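Local coordinates for pngf-ii (Elizabethkingia meningoseptica, PDB 4R4X), which probably cleaves the bond between asparagine and the N-linked glycan of glycoproteins, as a peptide:N-glycosidase of the PNGase F family, at residues G309-N312 / E313-Q316; N278-G281 / K282-G286. One frame throughout, in Å; residues are numbered along the deposited sequence.

Contact 1. Residues G309-N312 / E313-Q316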
loop_
_atom_site.group_PDB
_atom_site.type_symbol
_atom_site.label_atom_id
_atom_site.label_comp_id
_atom_site.label_asym_id
_atom_site.label_seq_id
_atom_site.Cartn_x
_atom_site.Cartn_y
_atom_site.Cartn_z
ATOM N N GLY A 309 -8.063 14.777 14.988
ATOM C CA GLY A 309 -9.367 14.199 15.196
ATOM C C GLY A 309 -9.913 14.667 16.515
ATOM O O GLY A 309 -10.820 15.499 16.544
ATOM N N HIS A 310 -9.318 14.186 17.601
ATOM C CA HIS A 310 -9.813 14.490 18.947
ATOM C C HIS A 310 -9.897 15.981 19.250
ATOM O O HIS A 310 -10.889 16.459 19.812
ATOM C CB HIS A 310 -8.970 13.810 20.006
ATOM C CG HIS A 310 -9.535 13.930 21.388
ATOM N ND1 HIS A 310 -10.508 13.080 21.872
ATOM C CD2 HIS A 310 -9.269 14.807 22.384
ATOM C CE1 HIS A 310 -10.820 13.432 23.108
ATOM N NE2 HIS A 310 -10.069 14.466 23.446
ATOM N N PHE A 311 -8.859 16.718 18.887
ATOM C CA PHE A 311 -8.826 18.128 19.171
ATOM C C PHE A 311 -9.405 19.053 18.078
ATOM O O PHE A 311 -9.353 20.257 18.240
ATOM C CB PHE A 311 -7.376 18.524 19.487
ATOM C CG PHE A 311 -6.883 17.962 20.786
ATOM C CD1 PHE A 311 -6.382 16.685 20.862
ATOM C CD2 PHE A 311 -6.951 18.717 21.953
ATOM C CE1 PHE A 311 -5.950 16.156 22.077
ATOM C CE2 PHE A 311 -6.522 18.205 23.173
ATOM C CZ PHE A 311 -6.012 16.915 23.231
ATOM N N ASN A 312 -9.950 18.518 16.990
ATOM C CA ASN A 312 -10.367 19.343 15.841
ATOM C C ASN A 312 -11.418 20.392 16.193
ATOM O O ASN A 312 -11.293 21.548 15.798
ATOM C CB ASN A 312 -10.916 18.496 14.702
ATOM C CG ASN A 312 -9.841 17.684 13.993
ATOM O OD1 ASN A 312 -8.725 17.582 14.463
ATOM N ND2 ASN A 312 -10.195 17.101 12.879
ATOM N N GLU A 313 -12.458 19.981 16.905
ATOM C CA GLU A 313 -13.533 20.925 17.289
ATOM C C GLU A 313 -13.120 21.800 18.469
ATOM O O GLU A 313 -13.689 22.869 18.671
ATOM C CB GLU A 313 -14.858 20.196 17.570
ATOM C CG GLU A 313 -15.362 19.359 16.400
ATOM C CD GLU A 313 -16.818 18.895 16.531
ATOM O OE1 GLU A 313 -17.425 18.601 15.476
ATOM O OE2 GLU A 313 -17.367 18.834 17.659
ATOM N N LYS A 314 -12.123 21.366 19.232
ATOM C CA LYS A 314 -11.665 22.092 20.423
ATOM C C LYS A 314 -10.757 23.265 20.127
ATOM O O LYS A 314 -10.643 24.174 20.936
ATOM C CB LYS A 314 -10.851 21.181 21.348
ATOM C CG LYS A 314 -11.521 19.878 21.728
ATOM C CD LYS A 314 -11.125 19.488 23.142
ATOM C CE LYS A 314 -11.070 17.989 23.321
ATOM N NZ LYS A 314 -12.271 17.319 22.752
ATOM N N ILE A 315 -10.053 23.201 19.007
ATOM C CA ILE A 315 -9.068 24.195 18.659
ATOM C C ILE A 315 -9.550 24.818 17.368
ATOM O O ILE A 315 -9.536 24.176 16.327
ATOM C CB ILE A 315 -7.676 23.556 18.505
ATOM C CG1 ILE A 315 -7.263 22.941 19.836
ATOM C CG2 ILE A 315 -6.634 24.583 18.080
ATOM C CD1 ILE A 315 -5.908 22.296 19.809
ATOM N N GLN A 316 -10.031 26.053 17.455
ATOM C CA GLN A 316 -10.540 26.754 16.295
ATOM C C GLN A 316 -9.588 27.874 15.974
ATOM O O GLN A 316 -9.368 28.767 16.787
ATOM C CB GLN A 316 -11.935 27.327 16.578
ATOM C CG GLN A 316 -12.958 26.321 17.088
ATOM C CD GLN A 316 -14.250 27.016 17.493
ATOM O OE1 GLN A 316 -14.457 27.343 18.662
ATOM N NE2 GLN A 316 -15.098 27.285 16.521
HETATM O O HOH W 1 -13.137 17.130 17.483
#
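His310 and Lys314 meet across the end of a type I beta turn that runs from Gly309 to Asn312. A water links Gly309 O at the start of the turn to Glu313 N just beyond its end. It gives a proton to Gly309 O and takes one from Glu313 N, 3.0 Å from each. Gly309 has a positive phi, where a side chain would press on the preceding carbonyl. The turn closes with Asn312 N donating to Gly309 O.

His310 comes next. Its ring swings away from the backbone N (chi1 -172°). The lysine chain bends at three torsions and crosses the histidine side chain obliquely. This brings Lys314 NZ over one face of the imidazole, with Lys314 CE 3.7 Å from His310 NE2. The same NZ makes a weak hydrogen bond to His310 O.

Phe311 turns one ring face to its neighbour, His310 CD2, which sits 3.6 Å above the phenyl plane and toward the rim. Phe311 O receives two bent, weak bonds, from Lys314 N and Ile315 N. A single carbonyl thus ties the turn to the amides of Lys314 and Ile315 without forming a regular helix. Phe311 CB also touches Ile315 CD1 at 4.1 Å. The Phe311 side chain touches Ala244 as well.

Asn312 completes the turn. Its ND2 donates to His323 O, and its side chain packs on Trp322 and Asn324, later in the same connection between strands 297-303 and 326-331. It also meets Pro469, from the loop between strands 449-454 and 493-504. Trp322 NE1 donates to Ile315 O. Asn312 CG stands beside the backbone N (chi1 -71°), and the amide reaches back across the turn. There Asn312 OD1 accepts Gly309 N at 2.9 Å, with the donor 54° out of the carbonyl plane.

Contact 2. Residues N278-G281 / K282-G286; sequences NGNG and KSYQG
Asn280 and Tyr284 meet because of their first torsions. Asn280 CG sits between the backbone N and the carbonyl carbon (chi1 80°), and Tyr284 CG lies beside its own N. The two side chains then approach from opposite directions. They span the loop that joins the two short antiparallel strands 275-276 and 284-285, a beta hairpin.

An Asx turn opens the loop. Asn278 OD1 accepts Asn280 N at 3.1 Å, with the donor 22° from the carbonyl plane. Gly279 and Gly281 both have positive phi values that suit glycine.

Asn280 OD1 lies in the plane of the Tyr284 ring, at its edge, 3.0 Å from Tyr284 OH. The hydroxyl also bonds Thr398 OG1, and its proton is not assigned between the two. Asn280 OD1 has Asn401 ND2 as a second partner besides the tyrosine hydroxyl. The amide plane is turned 38° from the ring. On its other branch, Asn280 ND2 touches Lys282 CB at 3.6 Å, and the two side chains cross at about a right angle.

Asn278 ND2 donates to the carbonyls of Met399 and Gly405, which ties the hairpin to the 398-405 region. Inside the loop, one water accepts from Asn278 N at 2.7 Å and donates to Lys282 O at 2.8 Å.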
loop_
_atom_site.group_PDB
_atom_site.type_symbol
_atom_site.label_atom_id
_atom_site.label_comp_id
_atom_site.label_asym_id
_atom_site.label_seq_id
_atom_site.Cartn_x
_atom_site.Cartn_y
_atom_site.Cartn_z
ATOM N N ASN A 278 29.174 0.512 25.097
ATOM C CA ASN A 278 30.164 1.044 24.164
ATOM C C ASN A 278 31.199 1.984 24.772
ATOM O O ASN A 278 31.905 2.688 24.023
ATOM C CB ASN A 278 29.479 1.764 23.001
ATOM C CG ASN A 278 28.842 3.069 23.418
ATOM O OD1 ASN A 278 28.904 3.475 24.593
ATOM N ND2 ASN A 278 28.215 3.737 22.457
ATOM N N GLY A 279 31.275 2.002 26.104
ATOM C CA GLY A 279 32.232 2.851 26.822
ATOM C C GLY A 279 31.641 4.094 27.472
ATOM O O GLY A 279 32.325 4.753 28.237
ATOM N N ASN A 280 30.389 4.449 27.176
ATOM C CA ASN A 280 29.820 5.686 27.757
ATOM C C ASN A 280 29.228 5.533 29.165
ATOM O O ASN A 280 28.644 6.464 29.669
ATOM C CB ASN A 280 28.807 6.359 26.804
ATOM C CG ASN A 280 27.414 5.723 26.824
ATOM O OD1 ASN A 280 26.457 6.336 26.321
ATOM N ND2 ASN A 280 27.285 4.507 27.352
ATOM N N GLY A 281 29.348 4.352 29.761
ATOM C CA GLY A 281 28.959 4.141 31.142
ATOM C C GLY A 281 27.512 3.704 31.313
ATOM O O GLY A 281 27.086 3.376 32.409
ATOM N N LYS A 282 26.755 3.682 30.223
ATOM C CA LYS A 282 25.375 3.274 30.266
ATOM C C LYS A 282 25.191 1.901 29.605
ATOM O O LYS A 282 26.125 1.342 28.994
ATOM C CB LYS A 282 24.499 4.321 29.573
ATOM C CG LYS A 282 24.538 5.669 30.262
ATOM C CD LYS A 282 23.646 6.686 29.582
ATOM C CE LYS A 282 23.631 7.998 30.350
ATOM N NZ LYS A 282 22.820 8.999 29.595
ATOM N N SER A 283 23.977 1.386 29.741
ATOM C CA SER A 283 23.576 0.120 29.161
ATOM C C SER A 283 22.390 0.277 28.252
ATOM O O SER A 283 21.494 1.082 28.509
ATOM C CB SER A 283 23.202 -0.868 30.236
ATOM O OG SER A 283 24.373 -1.311 30.845
ATOM N N TYR A 284 22.384 -0.531 27.202
ATOM C CA TYR A 284 21.319 -0.495 26.207
ATOM C C TYR A 284 20.930 -1.938 25.965
ATOM O O TYR A 284 21.729 -2.854 26.232
ATOM C CB TYR A 284 21.817 0.211 24.953
ATOM C CG TYR A 284 22.310 1.593 25.281
ATOM C CD1 TYR A 284 21.405 2.654 25.435
ATOM C CD2 TYR A 284 23.646 1.838 25.508
ATOM C CE1 TYR A 284 21.828 3.906 25.790
ATOM C CE2 TYR A 284 24.093 3.099 25.864
ATOM C CZ TYR A 284 23.179 4.135 26.001
ATOM O OH TYR A 284 23.592 5.409 26.342
ATOM N N GLN A 285 19.714 -2.142 25.477
ATOM C CA GLN A 285 19.131 -3.470 25.418
ATOM C C GLN A 285 18.597 -3.809 24.027
ATOM O O GLN A 285 17.739 -3.115 23.495
ATOM C CB GLN A 285 17.990 -3.588 26.425
ATOM C CG GLN A 285 18.347 -3.189 27.842
ATOM C CD GLN A 285 18.279 -1.692 28.089
ATOM O OE1 GLN A 285 17.392 -0.986 27.574
ATOM N NE2 GLN A 285 19.216 -1.195 28.895
ATOM N N GLY A 286 19.096 -4.902 23.459
ATOM C CA GLY A 286 18.518 -5.492 22.256
ATOM C C GLY A 286 18.658 -4.661 20.998
ATOM O O GLY A 286 17.857 -4.802 20.072
HETATM O O HOH W 2 27.495 1.933 26.662
#

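Both contacts are local turns in the PNGase F-like part of the chain, but they hold different elements. Contact 2 comes first in sequence and forms the loop of a two-stranded hairpin. Contact 1 lies in the long loop after strand 297-303. Their centres are about 42 Å apart and they do not touch. Contact 1 is a surface site with no buried residue among those that touch; it combines aromatic and aliphatic packing with weak hydrogen bonds to backbone carbonyls. Contact 2 is partly buried, with Tyr284 inside, and relies on asparagine amides and a phenol that also bind the 398-405 region. Each has one water bridging its two segments.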